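Local coordinates for protein serine proteinase inhibitor 1 (Myxoma virus, PDB 6BJ5) that inhibits serine proteases as a member of the poxvirus serpins and is important for the virulence of the virus, at residues L20-R24 with V224-L229; Y198-E202 with W235-M239; T41-L47 with I59-V65. One frame throughout, in Å; residues are numbered along the deposited sequence.

Interaction 1 of 3, residues L20-R24 with V224-L229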
# COMPACT_ATOMS: atom_id res chain seq x y z
N LEU A 20 1.02 8.28 2.26
CA LEU A 20 1.03 8.60 0.84
C LEU A 20 2.34 9.24 0.42
O LEU A 20 2.83 8.99 -0.69
CB LEU A 20 -0.13 9.55 0.56
CG LEU A 20 -0.40 9.85 -0.90
CD1 LEU A 20 -0.93 8.54 -1.49
CD2 LEU A 20 -1.41 11.01 -1.05
N TRP A 21 2.96 9.99 1.31
CA TRP A 21 4.24 10.62 1.01
C TRP A 21 5.37 9.60 1.01
O TRP A 21 6.46 9.91 0.53
CB TRP A 21 4.50 11.75 2.02
CG TRP A 21 3.69 13.02 1.78
CD1 TRP A 21 2.33 13.16 1.84
CD2 TRP A 21 4.21 14.33 1.49
NE1 TRP A 21 1.97 14.47 1.58
CE2 TRP A 21 3.11 15.20 1.37
CE3 TRP A 21 5.50 14.83 1.30
CZ2 TRP A 21 3.26 16.55 1.06
CZ3 TRP A 21 5.65 16.17 1.01
CH2 TRP A 21 4.53 17.01 0.89
N THR A 22 5.14 8.40 1.57
CA THR A 22 6.21 7.41 1.55
C THR A 22 6.47 6.89 0.15
O THR A 22 7.60 6.48 -0.15
CB THR A 22 5.87 6.24 2.49
OG1 THR A 22 5.72 6.71 3.84
CG2 THR A 22 6.98 5.19 2.46
N PHE A 23 5.45 6.92 -0.74
CA PHE A 23 5.63 6.29 -2.05
C PHE A 23 6.75 6.94 -2.83
O PHE A 23 7.51 6.24 -3.51
CB PHE A 23 4.34 6.30 -2.87
CG PHE A 23 4.47 5.54 -4.18
CD1 PHE A 23 4.41 4.15 -4.20
CD2 PHE A 23 4.68 6.21 -5.37
CE1 PHE A 23 4.57 3.46 -5.38
CE2 PHE A 23 4.83 5.53 -6.54
CZ PHE A 23 4.78 4.15 -6.55
N ARG A 24 6.95 8.25 -2.67
CA ARG A 24 8.04 8.92 -3.38
C ARG A 24 9.43 8.38 -3.06
O ARG A 24 10.34 8.56 -3.87
CB ARG A 24 7.96 10.44 -3.22
CG ARG A 24 6.55 11.03 -3.37
CD ARG A 24 6.51 12.56 -3.11
NE ARG A 24 5.14 13.08 -3.03
CZ ARG A 24 4.81 14.34 -2.74
NH1 ARG A 24 5.74 15.23 -2.40
NH2 ARG A 24 3.53 14.72 -2.81
N VAL A 224 5.07 11.55 -9.62
CA VAL A 224 5.40 10.98 -8.32
C VAL A 224 5.80 12.09 -7.35
O VAL A 224 5.32 12.15 -6.21
CB VAL A 224 6.50 9.91 -8.47
CG1 VAL A 224 7.11 9.58 -7.13
CG2 VAL A 224 5.91 8.67 -9.11
N ARG A 225 6.68 12.98 -7.79
CA ARG A 225 7.17 14.04 -6.91
C ARG A 225 6.10 15.05 -6.52
O ARG A 225 6.32 15.81 -5.58
CB ARG A 225 8.37 14.72 -7.55
CG ARG A 225 9.63 13.86 -7.44
CD ARG A 225 10.84 14.55 -8.01
NE ARG A 225 10.72 14.66 -9.45
CZ ARG A 225 11.04 13.69 -10.30
NH1 ARG A 225 11.51 12.53 -9.84
NH2 ARG A 225 10.89 13.86 -11.60
N ALA A 226 4.94 15.05 -7.18
CA ALA A 226 3.85 15.96 -6.86
C ALA A 226 2.66 15.33 -6.14
O ALA A 226 1.75 16.06 -5.74
CB ALA A 226 3.33 16.61 -8.16
N LEU A 227 2.60 14.00 -6.03
CA LEU A 227 1.38 13.33 -5.56
C LEU A 227 1.10 13.66 -4.10
O LEU A 227 1.94 13.42 -3.23
CB LEU A 227 1.51 11.81 -5.73
CG LEU A 227 0.27 10.94 -5.95
CD1 LEU A 227 0.18 9.86 -4.92
CD2 LEU A 227 -1.04 11.72 -6.08
N ASP A 228 -0.10 14.14 -3.81
CA ASP A 228 -0.51 14.25 -2.41
C ASP A 228 -2.03 14.32 -2.38
O ASP A 228 -2.70 14.24 -3.41
CB ASP A 228 0.21 15.42 -1.70
CG ASP A 228 -0.09 16.81 -2.32
OD1 ASP A 228 -1.20 17.06 -2.86
OD2 ASP A 228 0.84 17.66 -2.28
N LEU A 229 -2.58 14.38 -1.18
CA LEU A 229 -4.02 14.22 -1.07
C LEU A 229 -4.76 15.40 -1.68
O LEU A 229 -5.89 15.23 -2.17
CB LEU A 229 -4.41 14.02 0.38
CG LEU A 229 -4.42 12.52 0.72
CD1 LEU A 229 -4.76 12.33 2.18
CD2 LEU A 229 -5.38 11.70 -0.16
O HOH W 1 -0.75 14.76 1.65
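A bridging water receives the indole N-H of Trp21 and, more weakly, the backbone N-H of Leu229. Trp21 NE1 lies 2.7 Å from the water oxygen, which sits at the ring edge in the indole plane. The second bond is long, with Leu229 N 3.4 Å from the same oxygen. Beside the water, Trp21 NE1 rests 3.8 Å from Asp228 CB. Asp228 suits this turn because it is the N-cap of helix 229-238: its OD1 takes the amide of Leu231 and the hydroxyl of Ser230. Leu20 works the apolar side of the same corner. A chi1 of -172° sets its CG trans to N, and CD2 lies against the start of helix 229-238, 3.8 Å from Leu229 CG, while CD1 meets Leu227 CD1 at 3.8 Å, the side chains of Leu20 and Leu227 crossing at about a right angle. The contact thus lays the short N-terminal helices of the serpin fold against the turn between helices 220-226 and 229-238. Met31 of the second chain packs on Leu20, Phe23 and Leu227. Phe23 offers the edge of its ring, CE2, to Val224 CG2 at 4.2 Å. Arg24 stretches out past Val224, its CG 3.3 Å from Val224 O, toward the carbonyls of 224-227. The modelled guanidinium lies between Arg225 O over one face and the Trp21 indole over the other, but NH2 sits implausibly close to Leu227 O, leaving its exact placement doubtful.

Interaction 2 of 3, residues Y198-E202 with W235-M239; sequences YSVTE and WIRNM
Val200 is the bump that the indole of Trp235 receives: methyl CG2 stands 3.7 Å from the centroid of the five-membered ring and only 4° off its normal, a CH-pi contact squarely over the face. The branched valine suits the place because its other methyl, CG1, reaches a different neighbour, Met239 SD, at 3.6 Å. The flexible thioether lies against the backbone of strand 198-204 beside Val200, with SD also 3.6 Å from Val200 O. A bend at its last torsion (chi3 -62°) carries Met239 CE on to Glu202, 3.7 Å from OE1. Tyr198 closes the other end, its ring set obliquely to the indole and presenting an edge to Trp235 NE1. These contacts seat helix 229-238 against the central strand of the three-stranded sheet, where Phe191 from a neighbouring strand also meets both aromatic rings. Strands of the second chain probably extend this sheet, as in serpins; Tyr21 and Lys23 of that chain hold the Glu202 carboxylate. Trp235 NE1 donates to Tyr198 OH at 2.8 Å with an N-H...O angle of 169°, the acceptor lying in the indole plane. The buried indole N-H therefore has a nearly straight bond amid apolar packing, which should fix the rotation of the ring.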
# COMPACT_ATOMS: atom_id res chain seq x y z
N TYR A 198 -0.87 14.89 -18.66
CA TYR A 198 -1.29 13.57 -18.23
C TYR A 198 -2.81 13.55 -18.18
O TYR A 198 -3.46 14.59 -18.24
CB TYR A 198 -0.69 13.19 -16.86
CG TYR A 198 -1.14 14.04 -15.68
CD1 TYR A 198 -2.28 13.72 -14.94
CD2 TYR A 198 -0.39 15.15 -15.28
CE1 TYR A 198 -2.67 14.47 -13.85
CE2 TYR A 198 -0.79 15.92 -14.20
CZ TYR A 198 -1.92 15.57 -13.49
OH TYR A 198 -2.32 16.33 -12.41
N SER A 199 -3.36 12.35 -18.03
CA SER A 199 -4.78 12.18 -17.80
C SER A 199 -4.98 11.38 -16.52
O SER A 199 -4.06 10.73 -16.01
CB SER A 199 -5.45 11.45 -18.95
OG SER A 199 -4.94 10.14 -19.01
N VAL A 200 -6.21 11.42 -16.01
CA VAL A 200 -6.61 10.61 -14.87
C VAL A 200 -7.99 10.06 -15.18
O VAL A 200 -8.85 10.80 -15.68
CB VAL A 200 -6.61 11.42 -13.55
CG1 VAL A 200 -7.02 10.54 -12.38
CG2 VAL A 200 -5.26 12.04 -13.29
N THR A 201 -8.19 8.78 -14.93
CA THR A 201 -9.41 8.10 -15.32
C THR A 201 -9.84 7.18 -14.19
O THR A 201 -9.02 6.44 -13.65
CB THR A 201 -9.17 7.30 -16.62
OG1 THR A 201 -8.71 8.18 -17.65
CG2 THR A 201 -10.44 6.58 -17.07
N GLU A 202 -11.13 7.18 -13.87
CA GLU A 202 -11.64 6.42 -12.74
C GLU A 202 -12.32 5.15 -13.22
O GLU A 202 -13.38 5.20 -13.84
CB GLU A 202 -12.59 7.27 -11.88
CG GLU A 202 -12.96 6.53 -10.62
CD GLU A 202 -13.66 7.35 -9.59
OE1 GLU A 202 -13.12 8.42 -9.21
OE2 GLU A 202 -14.71 6.90 -9.10
N TRP A 235 -7.95 15.99 -8.65
CA TRP A 235 -8.32 15.04 -9.69
C TRP A 235 -9.78 14.66 -9.59
O TRP A 235 -10.50 14.69 -10.59
CB TRP A 235 -7.45 13.78 -9.60
CG TRP A 235 -6.03 13.97 -9.98
CD1 TRP A 235 -5.51 15.01 -10.70
CD2 TRP A 235 -4.93 13.12 -9.64
NE1 TRP A 235 -4.15 14.85 -10.84
CE2 TRP A 235 -3.77 13.70 -10.20
CE3 TRP A 235 -4.81 11.92 -8.93
CZ2 TRP A 235 -2.50 13.11 -10.07
CZ3 TRP A 235 -3.53 11.34 -8.79
CH2 TRP A 235 -2.40 11.94 -9.36
N ILE A 236 -10.25 14.30 -8.39
CA ILE A 236 -11.62 13.81 -8.30
C ILE A 236 -12.62 14.90 -8.63
O ILE A 236 -13.68 14.63 -9.22
CB ILE A 236 -11.88 13.18 -6.92
CG1 ILE A 236 -11.06 11.89 -6.79
CG2 ILE A 236 -13.39 12.91 -6.74
CD1 ILE A 236 -11.04 11.28 -5.42
N ARG A 237 -12.32 16.16 -8.29
CA ARG A 237 -13.27 17.22 -8.55
C ARG A 237 -13.30 17.57 -10.03
O ARG A 237 -14.36 17.84 -10.59
CB ARG A 237 -12.96 18.48 -7.73
CG ARG A 237 -13.05 18.32 -6.21
CD ARG A 237 -12.81 19.64 -5.44
NE ARG A 237 -11.68 20.41 -5.95
CZ ARG A 237 -10.53 20.57 -5.30
NH1 ARG A 237 -10.34 19.99 -4.12
NH2 ARG A 237 -9.56 21.29 -5.85
N ASN A 238 -12.14 17.56 -10.69
CA ASN A 238 -12.03 18.05 -12.05
C ASN A 238 -12.14 16.98 -13.13
O ASN A 238 -12.08 17.32 -14.32
CB ASN A 238 -10.72 18.83 -12.23
CG ASN A 238 -10.78 20.19 -11.57
OD1 ASN A 238 -11.38 20.36 -10.51
ND2 ASN A 238 -10.20 21.18 -12.24
N MET A 239 -12.27 15.70 -12.78
CA MET A 239 -12.56 14.70 -13.80
C MET A 239 -14.03 14.81 -14.16
O MET A 239 -14.88 15.03 -13.30
CB MET A 239 -12.25 13.28 -13.33
CG MET A 239 -10.79 12.99 -13.06
SD MET A 239 -10.57 11.27 -12.57
CE MET A 239 -11.51 11.19 -11.04

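Interaction 3 of 3, residues T41-L47 with I59-V65; sequences TSALSVL and IDVPESV
Thr41 opens the contact with its methyl: CG2 touches both Val61 CG1, 4.0 Å away, and Val65 CG1, and it also brushes Pro62 CD. The next residue, Ser42, brings its OG to Val65 CG2 at 3.8 Å. Both residues divide their labour, since Thr41 OG1 turns back to the carbonyl of Pro37 and Ser42 OG to that of Tyr38, so the small serine hydroxyl lets the valine come close without bringing an unpaired donor to an apolar neighbour. Two residues on, Leu44 faces the start of the loop. Its CB meets Ile59 CG2 at 4.0 Å, and its CD1 lies 3.9 Å from Val61 CG2, the Leu44 and Val61 side chains crossing at about a right angle. These residues belong to helix 37-49, which is backed by strand 142-153 of the large serpin sheet. The loop over them runs from helix 53-58 to strand 73-81, the interval in which many serpins carry a further helix, yet here it is an irregular segment dipping valines and an isoleucine toward the helix. Ser45 supplies the polar bond. Its OG lies trans to the amide N (chi1 -179°), beside the carbonyl carbon, and donates to Pro62 O at 3.1 Å, meeting the acceptor in the carbonyl plane with a C=O...O angle of 155°. Serine suits the place because its short side chain pairs a hydroxyl for the carbonyl with a CB that packs 3.7 Å from Val61 CG1. Leu47 ends the row: its CD2 approaches Ile59 CD1 at 4.2 Å, on a leucine that Leu144 of strand 142-153 also meets.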
# COMPACT_ATOMS: atom_id res chain seq x y z
N THR A 41 -0.06 3.42 7.21
CA THR A 41 -0.75 4.32 8.13
C THR A 41 -1.42 3.55 9.26
O THR A 41 -1.40 3.99 10.42
CB THR A 41 -1.76 5.14 7.35
OG1 THR A 41 -1.06 6.05 6.49
CG2 THR A 41 -2.68 5.94 8.29
N SER A 42 -2.06 2.42 8.94
CA SER A 42 -2.71 1.64 9.98
C SER A 42 -1.71 1.08 10.98
O SER A 42 -1.94 1.12 12.19
CB SER A 42 -3.53 0.51 9.35
OG SER A 42 -4.48 1.05 8.44
N ALA A 43 -0.56 0.61 10.50
CA ALA A 43 0.49 0.09 11.37
C ALA A 43 1.01 1.18 12.30
O ALA A 43 1.09 0.99 13.52
CB ALA A 43 1.63 -0.48 10.53
N LEU A 44 1.37 2.34 11.73
CA LEU A 44 1.87 3.46 12.52
C LEU A 44 0.84 3.90 13.55
O LEU A 44 1.20 4.33 14.66
CB LEU A 44 2.22 4.62 11.60
CG LEU A 44 3.34 4.48 10.59
CD1 LEU A 44 3.54 5.80 9.84
CD2 LEU A 44 4.62 4.08 11.29
N SER A 45 -0.45 3.81 13.21
CA SER A 45 -1.50 4.24 14.12
C SER A 45 -1.55 3.35 15.36
O SER A 45 -1.71 3.84 16.49
CB SER A 45 -2.83 4.23 13.37
OG SER A 45 -3.92 4.66 14.18
N VAL A 46 -1.36 2.04 15.18
CA VAL A 46 -1.23 1.12 16.31
C VAL A 46 0.04 1.43 17.09
O VAL A 46 0.01 1.58 18.32
CB VAL A 46 -1.24 -0.33 15.82
CG1 VAL A 46 -0.93 -1.29 16.96
CG2 VAL A 46 -2.59 -0.67 15.19
N LEU A 47 1.19 1.55 16.39
CA LEU A 47 2.47 1.86 17.04
C LEU A 47 2.37 3.09 17.93
O LEU A 47 3.13 3.23 18.88
CB LEU A 47 3.54 2.11 15.98
CG LEU A 47 4.96 2.37 16.48
CD1 LEU A 47 5.50 1.16 17.18
CD2 LEU A 47 5.89 2.74 15.34
N ILE A 59 5.17 10.35 15.12
CA ILE A 59 4.30 9.41 14.43
C ILE A 59 3.01 10.15 14.14
O ILE A 59 1.97 9.90 14.76
CB ILE A 59 4.12 8.13 15.24
CG1 ILE A 59 5.48 7.45 15.43
CG2 ILE A 59 3.14 7.18 14.57
CD1 ILE A 59 5.60 6.66 16.69
N ASP A 60 3.09 11.08 13.20
CA ASP A 60 1.98 11.97 12.85
C ASP A 60 1.00 11.23 11.94
O ASP A 60 1.21 11.13 10.73
CB ASP A 60 2.54 13.24 12.21
CG ASP A 60 1.63 14.42 12.37
OD1 ASP A 60 0.39 14.24 12.27
OD2 ASP A 60 2.14 15.53 12.64
N VAL A 61 -0.08 10.72 12.51
CA VAL A 61 -0.97 9.77 11.84
C VAL A 61 -2.38 9.91 12.42
O VAL A 61 -2.51 10.27 13.60
CB VAL A 61 -0.42 8.34 11.99
CG1 VAL A 61 -1.49 7.29 11.82
CG2 VAL A 61 0.65 8.10 10.94
N PRO A 62 -3.44 9.71 11.63
CA PRO A 62 -4.80 9.67 12.20
C PRO A 62 -4.90 8.67 13.36
O PRO A 62 -4.46 7.53 13.25
CB PRO A 62 -5.67 9.24 11.01
CG PRO A 62 -4.88 9.68 9.77
CD PRO A 62 -3.42 9.59 10.16
N GLU A 63 -5.51 9.09 14.47
CA GLU A 63 -5.67 8.12 15.55
C GLU A 63 -6.70 7.05 15.24
O GLU A 63 -6.65 5.97 15.83
CB GLU A 63 -6.05 8.82 16.84
CG GLU A 63 -5.07 9.87 17.30
CD GLU A 63 -5.19 10.15 18.79
OE1 GLU A 63 -5.96 9.43 19.47
OE2 GLU A 63 -4.51 11.09 19.28
N SER A 64 -7.63 7.32 14.32
CA SER A 64 -8.61 6.34 13.88
C SER A 64 -8.47 6.22 12.38
O SER A 64 -8.54 7.23 11.67
CB SER A 64 -10.04 6.73 14.27
OG SER A 64 -10.98 5.94 13.57
N VAL A 65 -8.25 5.02 11.89
CA VAL A 65 -8.24 4.81 10.45
C VAL A 65 -9.60 4.32 10.01
O VAL A 65 -10.29 3.59 10.75
CB VAL A 65 -7.12 3.84 10.02
CG1 VAL A 65 -5.75 4.36 10.51
CG2 VAL A 65 -7.43 2.40 10.49

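In the fold
From the N terminus, residues 20-24 open the long loop of interaction 1. Well within that loop, interaction 3 starts and finishes, closing a short one in which helix 37-49 is joined to the segment following helix 53-58. The chain then passes through strands of the large sheet before 198-202 opens interaction 2. Interaction 1 closes at 224-229 before interaction 2 does at 235-239, so these two loops cross. They also touch, Leu227 CD2 lying 3.6 Å from Trp235 CH2, which links the N-terminal helices, helices 220-226 and 229-238 and the three-stranded sheet. Interaction 3 touches neither, though its nearest atoms come within about 5 Å of interaction 1.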